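Local coordinates for protein UDP-N-acetylglucosamine 2-epimerase (Methanocaldococcus jannaschii, PDB 4NES) that probably catalyses the reversible epimerization at C-2 that interconverts UDP-N-acetylglucosamine and UDP-N-acetylmannosamine, working as a homodimer with the GT-B fold, at residues L143-E148 / N152-E157; F165-T170 / V358-Y363; I236-H241 / K246-F251; N252-L257 / I263-P268. All coordinates share one frame; numbering follows the deposited sequence.

Contact 1. Residues L143-E148 / N152-E157; sequences LFAPTE and NNLLRE
Leu143 and Leu154 meet methyl to methyl, their side chains passing at a slant, with CD2 of Leu143 3.7 Å from CD2 of Leu154. The other branch of the helix residue, Leu154 CD1, turns to the strand: it comes within 4.1 Å of Leu143 CB and, two residues on, within 4.4 Å of Ala145 CB. Leu154 holds CG anti to its carbonyl carbon (chi1 -64°), which carries both methyls to the strand. Leu143 and Ala145 point their CB atoms to the helix, while Phe144 between them points the other way and packs on helix 353-363. This is the first half of a beta-alpha-beta unit in the Rossmann-like N-terminal sheet: strand 142-145 leads into helix 148-156, and the chain returns as the adjacent parallel strand 164-166, whose Ile164 also touches Leu154. Thr147 caps the helix start, its OG1 bonded to Ala150 N. In the first turn Asn152 N donates to Glu148 O over 2.9 Å, the regular i to i-4 helix bond. The amide of Asn152 folds back beside the same oxygen, with Asn152 CG 3.4 Å from Glu148 O; its ND2 is equally near but too poorly angled to bond. Glu157 OE2 forms salt bridges with Arg121 and Arg125, while Arg156 packs on Gly158 of the second subunit.

Contact 2. Residues F165-T170 / V358-Y363; sequences FVVGNT and VRILTY
Strand 164-166 and the C-terminal helix 353-363 approach most closely at Phe165 and Ile360, whose CA atoms are 8.7 Å apart, with no hydrogen bond between the two segments. The strand is an outermost one of the parallel N-terminal sheet, and the helix is the last of the chain, which returns to this domain from the C-terminal one, as in other GT-B proteins. Ile360 meets Phe165 and Val167 through its two branches. Its CG2 stands over one face of the Phe165 ring in a CH-pi contact, 3.8 Å from the centroid and 11° off the normal. Its CD1 reaches back to the root of the same ring, 3.6 Å from Phe165 CD2, with CG1 anti to the carbonyl carbon (chi1 -68°) and the chain extended beyond it. An alanine in place of Phe165 is likely to leave Ile360 CG2 without the aromatic face it rests on and to open a gap between strand and helix. Farther along, Val167 meets Ile360 tip to tip, while Val167 O accepts a bond from Ser353 OG. Within the helix, Val358 O takes two donors from opposite faces of its carbonyl plane: Thr362 N, and Thr362 OG1 at 2.8 Å.

Contact 3. Residues I236-H241 / K246-F251; sequences IIFSIH and KRLKEF. With UD1 (uridine-diphosphate-N-acetylglucosamine), chain B; UDP (uridine-5'-diphosphate), chain C.
Where strand 235-239 of the C-terminal domain turns into helix 242-250, the chain borders the interdomain cleft that holds both UDP-N-acetylglucosamine and UDP; in bacterial relatives the nucleotide sugar also binds as an allosteric activator beside the active site. Behind the ligands the join is apolar: Leu248 CD1 packs 3.6 Å from Ile240 CD1 and, more loosely, 4.3 Å from Phe238 CE2 at the edge of that ring, while Ile240 CB sits over the ring's face. On the cleft side, Ser239 OG donates to uracil O4 of UDP at 2.8 Å. His241 is the N-cap of the helix. With CG anti to the backbone N (chi1 -170°), its ring extends toward UDP-N-acetylglucosamine and stacks on His207, the likely active-site residue. ND1 accepts from Arg243 N, and NE2 donates to the sugar oxygen O6' of UDP-N-acetylglucosamine, in the ring plane, at 3.1 Å and a bent 139°. His241 CE1 also comes within 3.1 Å of O2B of the beta phosphate of UDP-N-acetylglucosamine. Replacing His241 by alanine would probably leave O6' without this donor, Arg243 N without its cap and the His207 ring without its stacking partner. Farther into the helix, the chain of Lys246 bends at chi3 (70°) to bring NZ to the ribose of UDP-N-acetylglucosamine, 2.9 Å from its O2' and, in a weak bond, 3.1 Å from its O3B. The strand end and first turns of the helix thus grip both ligands through side-chain donors: a hydroxyl, an imidazole and an ammonium group.

Contact 4. Residues N252-L257 / I263-P268; sequences NLFDKL and IKIIEP
The C-terminal Rossmann-like domain of the GT-B fold has strand 263-266 as an outermost member of its parallel sheet, and the short helix 254-259 lies against it. Leu257 and Ile265 carry most of the packing. The isobutyl group of Leu257 ends with CD2 at 3.6 Å from Ile263 CD1, while its CB, nearer the helix backbone, lies 3.8 Å from Ile265 CD1. Ile263 and Ile265 both direct their CB atoms to the helix, and Lys264 between them faces away. Ile265 keeps CG1 anti to the carbonyl carbon (chi1 -54°) and its chain fully extended, which pushes CD1 in between Leu257 and Phe254. The Phe254 ring receives that methyl obliquely, with CE1 4.3 Å from Ile265 CD1. No hydrogen bond joins the two segments, and the fit across them is wholly apolar. Before the helix, Asn252 with its positive phi is the C-prime residue of a Schellman motif that ends helix 242-250. Its carbonyl oxygen accepts from Lys256 NZ at 2.9 Å, the donor lying nearly in line with the C=O bond (163°). At the far end of the strand segment, Pro268 belongs to the UDP pocket. Leu257 also touches Val222 and Phe226 of helix 215-232, Leu248 of helix 242-250 and Phe238 of strand 235-239, while the backbone of Lys264 pairs with Ile236 and Phe238, and that of Ile266 with Phe238 and Ile240.

From the N terminus, contact 1 comes first, a short loop closed between strand 142-145 and helix 148-156 of the N-terminal domain. Segment 165-170 then opens contact 2, which closes 188 residues beyond its end, on the last helix; the two contacts share one sheet and touch, Ala145 pairing with Phe165 and Val167, and Phe144 packing on Ile360. Contacts 3 and 4 fall within that long excursion, one after the other in the C-terminal domain. Their centres are about 5 Å apart, and they join through neighbouring strands and consecutive helices. Contact 2 brings the chain home, about 37 Å from contact 3 between centres, on the other side of the chain's centre.

Contact 1. Residues L143-E148 / N152-E157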
# COMPACT_ATOMS: atom_id res chain seq x y z
N LEU A 143 -2.23 15.78 -1.20
CA LEU A 143 -1.36 15.49 -0.07
C LEU A 143 -1.23 16.76 0.74
O LEU A 143 -0.57 17.71 0.32
CB LEU A 143 0.01 15.00 -0.54
CG LEU A 143 -0.13 13.62 -1.18
CD1 LEU A 143 -0.13 13.69 -2.69
CD2 LEU A 143 0.94 12.67 -0.69
N PHE A 144 -1.91 16.79 1.88
CA PHE A 144 -1.93 17.97 2.72
C PHE A 144 -0.83 17.85 3.75
O PHE A 144 -1.00 17.24 4.81
CB PHE A 144 -3.32 18.15 3.34
CG PHE A 144 -4.39 18.40 2.33
CD1 PHE A 144 -4.36 19.56 1.57
CD2 PHE A 144 -5.39 17.46 2.09
CE1 PHE A 144 -5.33 19.81 0.62
CE2 PHE A 144 -6.37 17.71 1.14
CZ PHE A 144 -6.34 18.88 0.40
N ALA A 145 0.32 18.44 3.42
CA ALA A 145 1.52 18.34 4.23
C ALA A 145 1.52 19.42 5.31
O ALA A 145 1.08 20.55 5.07
CB ALA A 145 2.76 18.47 3.35
N PRO A 146 1.98 19.09 6.52
CA PRO A 146 1.92 20.11 7.57
C PRO A 146 3.08 21.10 7.50
O PRO A 146 2.95 22.23 7.98
CB PRO A 146 2.00 19.29 8.86
CG PRO A 146 2.77 18.06 8.45
CD PRO A 146 2.30 17.75 7.06
N THR A 147 4.19 20.69 6.90
CA THR A 147 5.40 21.51 6.87
C THR A 147 6.17 21.32 5.57
O THR A 147 5.91 20.38 4.81
CB THR A 147 6.39 21.09 7.98
OG1 THR A 147 6.81 19.74 7.75
CG2 THR A 147 5.77 21.19 9.36
N GLU A 148 7.14 22.18 5.34
CA GLU A 148 8.02 22.05 4.19
C GLU A 148 8.88 20.79 4.25
O GLU A 148 9.19 20.22 3.21
CB GLU A 148 8.89 23.30 4.03
CG GLU A 148 8.08 24.57 3.77
CD GLU A 148 7.43 24.61 2.39
OE1 GLU A 148 7.78 23.79 1.52
OE2 GLU A 148 6.58 25.50 2.17
N ASN A 152 9.08 18.09 1.31
CA ASN A 152 10.34 17.61 0.77
C ASN A 152 10.47 16.09 0.85
O ASN A 152 11.02 15.46 -0.07
CB ASN A 152 11.52 18.33 1.43
CG ASN A 152 11.65 19.76 0.97
OD1 ASN A 152 11.23 20.10 -0.13
ND2 ASN A 152 12.24 20.60 1.80
N ASN A 153 9.96 15.49 1.92
CA ASN A 153 9.88 14.03 2.01
C ASN A 153 9.11 13.44 0.84
O ASN A 153 9.54 12.44 0.24
CB ASN A 153 9.21 13.61 3.32
CG ASN A 153 10.10 13.82 4.52
OD1 ASN A 153 11.32 13.98 4.40
ND2 ASN A 153 9.49 13.79 5.70
N LEU A 154 7.98 14.04 0.52
CA LEU A 154 7.16 13.57 -0.58
C LEU A 154 7.86 13.74 -1.93
O LEU A 154 7.84 12.83 -2.76
CB LEU A 154 5.82 14.31 -0.59
CG LEU A 154 4.99 14.02 0.66
CD1 LEU A 154 3.88 15.03 0.85
CD2 LEU A 154 4.39 12.61 0.57
N LEU A 155 8.49 14.89 -2.15
CA LEU A 155 9.22 15.14 -3.40
C LEU A 155 10.35 14.13 -3.60
O LEU A 155 10.58 13.65 -4.71
CB LEU A 155 9.76 16.57 -3.45
CG LEU A 155 8.71 17.67 -3.55
CD1 LEU A 155 9.37 19.03 -3.40
CD2 LEU A 155 7.94 17.57 -4.86
N ARG A 156 11.03 13.77 -2.51
CA ARG A 156 12.13 12.82 -2.54
C ARG A 156 11.66 11.41 -2.90
O ARG A 156 12.45 10.57 -3.36
CB ARG A 156 12.85 12.80 -1.19
CG ARG A 156 14.23 12.17 -1.22
CD ARG A 156 14.63 11.67 0.16
NE ARG A 156 15.18 10.32 0.08
CZ ARG A 156 14.54 9.22 0.48
NH1 ARG A 156 13.32 9.31 1.01
NH2 ARG A 156 15.12 8.04 0.37
N GLU A 157 10.37 11.13 -2.70
CA GLU A 157 9.78 9.86 -3.10
C GLU A 157 9.08 9.96 -4.45
O GLU A 157 8.30 9.08 -4.82
CB GLU A 157 8.84 9.33 -2.01
CG GLU A 157 9.56 9.02 -0.71
CD GLU A 157 8.64 8.63 0.42
OE1 GLU A 157 7.44 8.36 0.18
OE2 GLU A 157 9.13 8.58 1.57

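Contact 2. Residues F165-T170 / V358-Y363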
# COMPACT_ATOMS: atom_id res chain seq x y z
N PHE A 165 0.23 20.20 -1.02
CA PHE A 165 -0.13 21.50 -0.47
C PHE A 165 0.36 21.56 0.96
O PHE A 165 -0.02 20.71 1.77
CB PHE A 165 -1.66 21.67 -0.50
CG PHE A 165 -2.25 21.54 -1.87
CD1 PHE A 165 -2.58 20.30 -2.39
CD2 PHE A 165 -2.46 22.67 -2.64
CE1 PHE A 165 -3.11 20.19 -3.68
CE2 PHE A 165 -3.00 22.58 -3.91
CZ PHE A 165 -3.32 21.34 -4.43
N VAL A 166 1.21 22.54 1.27
CA VAL A 166 1.67 22.71 2.65
C VAL A 166 0.68 23.63 3.34
O VAL A 166 0.64 24.83 3.07
CB VAL A 166 3.08 23.32 2.69
CG1 VAL A 166 3.53 23.48 4.15
CG2 VAL A 166 4.06 22.44 1.92
N VAL A 167 -0.14 23.04 4.21
CA VAL A 167 -1.29 23.74 4.78
C VAL A 167 -1.22 23.92 6.29
O VAL A 167 -2.10 24.53 6.88
CB VAL A 167 -2.62 23.03 4.44
CG1 VAL A 167 -2.88 23.00 2.93
CG2 VAL A 167 -2.66 21.61 5.02
N GLY A 168 -0.15 23.42 6.92
CA GLY A 168 -0.05 23.37 8.36
C GLY A 168 -0.71 22.12 8.88
O GLY A 168 -1.28 21.34 8.11
N ASN A 169 -0.63 21.89 10.19
CA ASN A 169 -1.29 20.75 10.80
C ASN A 169 -2.59 21.18 11.46
O ASN A 169 -2.60 22.14 12.23
CB ASN A 169 -0.36 20.06 11.81
CG ASN A 169 -0.81 18.65 12.16
OD1 ASN A 169 -1.96 18.42 12.52
ND2 ASN A 169 0.09 17.69 12.00
N THR A 170 -3.68 20.47 11.15
CA THR A 170 -4.98 20.77 11.76
C THR A 170 -4.99 20.68 13.29
O THR A 170 -5.92 21.18 13.94
CB THR A 170 -6.11 19.87 11.22
OG1 THR A 170 -5.80 18.51 11.52
CG2 THR A 170 -6.30 20.03 9.71
N VAL A 358 -10.39 22.44 3.05
CA VAL A 358 -11.71 22.42 2.43
C VAL A 358 -11.76 23.33 1.19
O VAL A 358 -12.39 22.97 0.19
CB VAL A 358 -12.81 22.76 3.46
CG1 VAL A 358 -14.17 22.90 2.79
CG2 VAL A 358 -12.88 21.68 4.51
N ARG A 359 -11.11 24.49 1.24
CA ARG A 359 -11.04 25.35 0.06
C ARG A 359 -10.34 24.65 -1.11
O ARG A 359 -10.83 24.69 -2.24
CB ARG A 359 -10.35 26.69 0.38
CG ARG A 359 -10.33 27.65 -0.80
CD ARG A 359 -9.57 28.93 -0.46
NE ARG A 359 -9.30 29.75 -1.64
CZ ARG A 359 -10.12 30.68 -2.11
NH1 ARG A 359 -11.27 30.92 -1.50
NH2 ARG A 359 -9.79 31.38 -3.19
N ILE A 360 -9.22 24.00 -0.83
CA ILE A 360 -8.50 23.28 -1.88
C ILE A 360 -9.35 22.18 -2.51
O ILE A 360 -9.37 22.03 -3.74
CB ILE A 360 -7.15 22.72 -1.37
CG1 ILE A 360 -6.19 23.87 -1.07
CG2 ILE A 360 -6.52 21.76 -2.39
CD1 ILE A 360 -4.99 23.49 -0.20
N LEU A 361 -10.07 21.43 -1.68
CA LEU A 361 -10.90 20.35 -2.20
C LEU A 361 -12.07 20.91 -2.98
O LEU A 361 -12.51 20.30 -3.95
CB LEU A 361 -11.40 19.45 -1.07
CG LEU A 361 -10.32 18.67 -0.33
CD1 LEU A 361 -10.96 17.91 0.82
CD2 LEU A 361 -9.59 17.72 -1.28
N THR A 362 -12.56 22.08 -2.59
CA THR A 362 -13.66 22.73 -3.30
C THR A 362 -13.24 23.12 -4.71
O THR A 362 -13.95 22.84 -5.68
CB THR A 362 -14.16 23.96 -2.54
OG1 THR A 362 -14.71 23.55 -1.29
CG2 THR A 362 -15.25 24.68 -3.34
N TYR A 363 -12.07 23.75 -4.83
CA TYR A 363 -11.59 24.20 -6.14
C TYR A 363 -11.00 23.06 -6.96
O TYR A 363 -11.15 23.03 -8.19
CB TYR A 363 -10.57 25.33 -5.99
CG TYR A 363 -11.17 26.69 -5.69
CD1 TYR A 363 -11.56 27.04 -4.41
CD2 TYR A 363 -11.33 27.63 -6.70
CE1 TYR A 363 -12.10 28.28 -4.13
CE2 TYR A 363 -11.87 28.88 -6.43
CZ TYR A 363 -12.25 29.20 -5.15
OH TYR A 363 -12.79 30.44 -4.88

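Contact 3. Residues I236-H241 / K246-F251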
# COMPACT_ATOMS: atom_id res chain seq x y z
N ILE A 236 3.80 12.02 38.79
CA ILE A 236 3.49 11.72 37.40
C ILE A 236 2.00 11.46 37.27
O ILE A 236 1.42 10.74 38.09
CB ILE A 236 4.21 10.43 36.96
CG1 ILE A 236 5.70 10.47 37.32
CG2 ILE A 236 4.00 10.18 35.48
CD1 ILE A 236 6.50 11.51 36.57
N ILE A 237 1.37 12.07 36.27
CA ILE A 237 0.01 11.72 35.90
C ILE A 237 0.07 10.93 34.60
O ILE A 237 0.59 11.42 33.59
CB ILE A 237 -0.87 12.97 35.71
CG1 ILE A 237 -0.96 13.75 37.03
CG2 ILE A 237 -2.27 12.58 35.25
CD1 ILE A 237 -1.75 15.05 36.94
N PHE A 238 -0.43 9.70 34.63
CA PHE A 238 -0.31 8.77 33.51
C PHE A 238 -1.70 8.45 32.97
O PHE A 238 -2.48 7.75 33.62
CB PHE A 238 0.39 7.50 34.02
CG PHE A 238 0.66 6.43 32.97
CD1 PHE A 238 0.61 6.70 31.61
CD2 PHE A 238 0.99 5.14 33.38
CE1 PHE A 238 0.87 5.70 30.68
CE2 PHE A 238 1.25 4.14 32.46
CZ PHE A 238 1.19 4.42 31.10
N SER A 239 -2.03 9.00 31.80
CA SER A 239 -3.26 8.61 31.10
C SER A 239 -2.94 7.35 30.31
O SER A 239 -2.12 7.40 29.39
CB SER A 239 -3.73 9.71 30.15
OG SER A 239 -4.79 9.24 29.33
N ILE A 240 -3.58 6.24 30.67
CA ILE A 240 -3.16 4.93 30.16
C ILE A 240 -4.07 4.39 29.04
O ILE A 240 -5.24 4.08 29.25
CB ILE A 240 -3.02 3.91 31.32
CG1 ILE A 240 -2.52 2.56 30.81
CG2 ILE A 240 -4.32 3.78 32.10
CD1 ILE A 240 -2.22 1.60 31.94
N HIS A 241 -3.49 4.27 27.85
CA HIS A 241 -4.17 3.75 26.67
C HIS A 241 -4.58 2.31 26.93
O HIS A 241 -3.85 1.59 27.61
CB HIS A 241 -3.18 3.81 25.51
CG HIS A 241 -3.76 3.53 24.16
ND1 HIS A 241 -4.18 2.28 23.77
CD2 HIS A 241 -3.92 4.33 23.07
CE1 HIS A 241 -4.61 2.33 22.52
NE2 HIS A 241 -4.45 3.56 22.07
N LYS A 246 -3.47 -3.33 28.87
CA LYS A 246 -3.54 -4.76 28.59
C LYS A 246 -2.14 -5.36 28.62
O LYS A 246 -1.93 -6.43 29.21
CB LYS A 246 -4.22 -5.01 27.24
CG LYS A 246 -4.19 -6.46 26.79
CD LYS A 246 -4.95 -6.64 25.49
CE LYS A 246 -4.21 -6.00 24.33
NZ LYS A 246 -4.95 -6.22 23.06
N ARG A 247 -1.19 -4.67 28.01
CA ARG A 247 0.19 -5.14 27.98
C ARG A 247 0.86 -5.09 29.35
O ARG A 247 1.59 -6.01 29.72
CB ARG A 247 1.03 -4.35 26.98
CG ARG A 247 0.62 -4.53 25.52
CD ARG A 247 0.80 -5.96 25.07
NE ARG A 247 0.57 -6.08 23.63
CZ ARG A 247 0.59 -7.24 22.98
NH1 ARG A 247 0.83 -8.37 23.63
NH2 ARG A 247 0.38 -7.26 21.67
N LEU A 248 0.62 -4.02 30.10
CA LEU A 248 1.20 -3.90 31.44
C LEU A 248 0.75 -5.06 32.34
O LEU A 248 1.54 -5.59 33.12
CB LEU A 248 0.84 -2.57 32.09
CG LEU A 248 1.63 -1.37 31.55
CD1 LEU A 248 0.94 -0.07 31.94
CD2 LEU A 248 3.06 -1.40 32.07
N LYS A 249 -0.51 -5.44 32.21
CA LYS A 249 -1.03 -6.57 32.98
C LYS A 249 -0.46 -7.89 32.47
O LYS A 249 -0.14 -8.78 33.26
CB LYS A 249 -2.56 -6.59 32.94
CG LYS A 249 -3.21 -5.43 33.68
CD LYS A 249 -4.70 -5.34 33.36
CE LYS A 249 -5.39 -4.30 34.23
NZ LYS A 249 -5.46 -4.74 35.64
N GLU A 250 -0.32 -8.00 31.16
CA GLU A 250 0.24 -9.21 30.56
C GLU A 250 1.67 -9.47 31.03
O GLU A 250 2.06 -10.62 31.27
CB GLU A 250 0.21 -9.12 29.03
CG GLU A 250 0.95 -10.26 28.34
CD GLU A 250 0.92 -10.16 26.83
OE1 GLU A 250 0.47 -9.12 26.31
OE2 GLU A 250 1.36 -11.13 26.17
N PHE A 251 2.44 -8.39 31.18
CA PHE A 251 3.84 -8.49 31.55
C PHE A 251 4.07 -8.32 33.05
O PHE A 251 5.21 -8.19 33.50
CB PHE A 251 4.67 -7.46 30.77
CG PHE A 251 4.62 -7.66 29.28
CD1 PHE A 251 4.55 -8.93 28.74
CD2 PHE A 251 4.62 -6.56 28.43
CE1 PHE A 251 4.51 -9.11 27.36
CE2 PHE A 251 4.57 -6.74 27.06
CZ PHE A 251 4.52 -8.01 26.52
C1' UD1 B . -4.07 2.71 16.95
C2' UD1 B . -3.17 3.11 15.82
C3' UD1 B . -2.15 4.04 16.24
C4' UD1 B . -2.69 5.22 16.94
C5' UD1 B . -3.64 4.80 18.03
C6' UD1 B . -4.36 5.95 18.63
C7' UD1 B . -2.90 1.27 14.05
C8' UD1 B . -2.12 0.06 13.61
N2' UD1 B . -2.49 1.90 15.28
O1' UD1 B . -3.32 2.05 17.91
O3' UD1 B . -1.38 4.46 15.10
O4' UD1 B . -1.64 6.00 17.50
O5' UD1 B . -4.64 3.92 17.52
O6' UD1 B . -4.68 5.80 19.96
O7' UD1 B . -3.85 1.69 13.38
N1 UD1 B . -8.53 -1.08 22.60
C2 UD1 B . -9.58 -0.94 23.42
N3 UD1 B . -10.56 -0.10 23.11
C4 UD1 B . -10.54 0.62 21.98
C5 UD1 B . -9.46 0.51 21.12
C6 UD1 B . -8.44 -0.37 21.45
O2 UD1 B . -9.64 -1.58 24.45
O4 UD1 B . -11.56 1.47 21.69
C1B UD1 B . -7.41 -2.00 22.93
C2B UD1 B . -7.63 -3.40 22.52
O2' UD1 B . -7.04 -4.26 23.46
C3B UD1 B . -6.91 -3.48 21.26
C4B UD1 B . -5.73 -2.62 21.52
O4B UD1 B . -6.20 -1.56 22.33
O3B UD1 B . -6.56 -4.79 20.88
C5B UD1 B . -5.14 -2.07 20.27
O5B UD1 B . -6.05 -1.42 19.42
PA UD1 B . -5.62 -1.02 17.98
O1A UD1 B . -5.25 -2.26 17.23
O2A UD1 B . -6.75 -0.28 17.33
O3A UD1 B . -4.32 -0.16 18.06
PB UD1 B . -3.98 1.10 18.98
O1B UD1 B . -2.91 0.69 19.93
O2B UD1 B . -5.23 1.70 19.57
N1 UDP C . -5.68 12.67 24.04
C2 UDP C . -6.84 12.85 24.72
N3 UDP C . -7.02 12.25 25.91
C4 UDP C . -6.08 11.47 26.48
C5 UDP C . -4.86 11.26 25.81
C6 UDP C . -4.70 11.88 24.57
O2 UDP C . -7.73 13.56 24.24
O4 UDP C . -6.32 10.87 27.71
C1' UDP C . -5.44 13.26 22.71
C2' UDP C . -4.33 14.15 22.55
O2' UDP C . -4.65 15.44 23.03
C3' UDP C . -4.05 14.09 21.11
C4' UDP C . -4.48 12.75 20.73
O4' UDP C . -5.11 12.17 21.85
O3' UDP C . -4.75 15.03 20.35
C5' UDP C . -3.36 11.84 20.35
O5' UDP C . -3.81 10.53 20.11
PA UDP C . -2.91 9.25 20.41
O1A UDP C . -3.82 8.16 20.92
O2A UDP C . -1.84 9.63 21.40
O3A UDP C . -2.31 8.75 19.04
PB UDP C . -1.17 9.24 18.09
O1B UDP C . -1.19 10.76 17.99
O2B UDP C . 0.15 8.72 18.60
O3B UDP C . -1.53 8.58 16.79

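Contact 4. Residues N252-L257 / I263-P268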
# COMPACT_ATOMS: atom_id res chain seq x y z
N ASN A 252 2.98 -8.32 33.82
CA ASN A 252 3.04 -8.13 35.27
C ASN A 252 3.78 -6.87 35.72
O ASN A 252 4.61 -6.91 36.61
CB ASN A 252 3.63 -9.37 35.97
CG ASN A 252 2.58 -10.19 36.69
OD1 ASN A 252 2.03 -11.14 36.13
ND2 ASN A 252 2.29 -9.82 37.93
N LEU A 253 3.45 -5.75 35.08
CA LEU A 253 4.03 -4.46 35.45
C LEU A 253 2.98 -3.51 35.99
O LEU A 253 3.31 -2.50 36.62
CB LEU A 253 4.73 -3.82 34.26
CG LEU A 253 6.02 -4.46 33.75
CD1 LEU A 253 6.49 -3.76 32.47
CD2 LEU A 253 7.10 -4.39 34.82
N PHE A 254 1.71 -3.81 35.72
CA PHE A 254 0.63 -2.91 36.11
C PHE A 254 0.58 -2.68 37.61
O PHE A 254 0.54 -1.54 38.06
CB PHE A 254 -0.73 -3.40 35.61
CG PHE A 254 -1.82 -2.38 35.76
CD1 PHE A 254 -1.88 -1.28 34.91
CD2 PHE A 254 -2.78 -2.50 36.76
CE1 PHE A 254 -2.87 -0.33 35.05
CE2 PHE A 254 -3.77 -1.55 36.90
CZ PHE A 254 -3.82 -0.47 36.04
N ASP A 255 0.58 -3.76 38.38
CA ASP A 255 0.50 -3.65 39.83
C ASP A 255 1.67 -2.86 40.44
O ASP A 255 1.51 -2.19 41.45
CB ASP A 255 0.38 -5.03 40.48
CG ASP A 255 -1.04 -5.56 40.45
OD1 ASP A 255 -1.87 -5.01 39.69
OD2 ASP A 255 -1.33 -6.52 41.19
N LYS A 256 2.83 -2.91 39.80
CA LYS A 256 3.96 -2.10 40.25
C LYS A 256 3.76 -0.59 40.06
O LYS A 256 4.20 0.20 40.90
CB LYS A 256 5.26 -2.56 39.58
CG LYS A 256 5.80 -3.84 40.20
CD LYS A 256 6.73 -4.57 39.26
CE LYS A 256 6.32 -6.03 39.12
NZ LYS A 256 7.12 -6.75 38.10
N LEU A 257 3.10 -0.19 38.98
CA LEU A 257 2.77 1.22 38.77
C LEU A 257 1.76 1.70 39.80
O LEU A 257 1.95 2.74 40.44
CB LEU A 257 2.20 1.46 37.37
CG LEU A 257 3.09 1.41 36.13
CD1 LEU A 257 2.25 1.67 34.90
CD2 LEU A 257 4.22 2.43 36.21
N ILE A 263 2.75 8.02 41.26
CA ILE A 263 2.13 7.92 39.94
C ILE A 263 0.61 7.90 40.08
O ILE A 263 0.06 7.02 40.76
CB ILE A 263 2.56 6.66 39.17
CG1 ILE A 263 4.08 6.61 39.03
CG2 ILE A 263 1.87 6.62 37.81
CD1 ILE A 263 4.60 5.37 38.29
N LYS A 264 -0.06 8.85 39.44
CA LYS A 264 -1.52 8.81 39.39
C LYS A 264 -1.95 8.28 38.03
O LYS A 264 -1.74 8.93 37.00
CB LYS A 264 -2.13 10.18 39.64
CG LYS A 264 -3.66 10.19 39.59
CD LYS A 264 -4.27 11.08 40.66
CE LYS A 264 -5.79 11.12 40.56
NZ LYS A 264 -6.42 9.79 40.81
N ILE A 265 -2.53 7.08 38.03
CA ILE A 265 -3.00 6.46 36.80
C ILE A 265 -4.43 6.86 36.57
O ILE A 265 -5.28 6.71 37.45
CB ILE A 265 -2.92 4.93 36.86
CG1 ILE A 265 -1.50 4.48 37.22
CG2 ILE A 265 -3.35 4.32 35.53
CD1 ILE A 265 -1.33 2.97 37.32
N ILE A 266 -4.71 7.40 35.39
CA ILE A 266 -6.08 7.75 35.02
C ILE A 266 -6.46 7.07 33.72
O ILE A 266 -5.61 6.84 32.85
CB ILE A 266 -6.29 9.30 34.95
CG1 ILE A 266 -5.49 9.92 33.80
CG2 ILE A 266 -5.91 9.95 36.28
CD1 ILE A 266 -5.76 11.41 33.63
N GLU A 267 -7.73 6.71 33.60
CA GLU A 267 -8.28 6.21 32.35
C GLU A 267 -8.21 7.35 31.34
O GLU A 267 -8.19 8.53 31.72
CB GLU A 267 -9.73 5.79 32.54
CG GLU A 267 -9.98 4.76 33.62
CD GLU A 267 -11.46 4.48 33.80
OE1 GLU A 267 -12.10 3.99 32.84
OE2 GLU A 267 -11.99 4.75 34.90
N PRO A 268 -8.20 7.00 30.04
CA PRO A 268 -8.20 8.02 28.99
C PRO A 268 -9.31 9.05 29.21
O PRO A 268 -10.44 8.68 29.56
CB PRO A 268 -8.47 7.20 27.72
CG PRO A 268 -7.82 5.88 28.02
CD PRO A 268 -8.10 5.64 29.49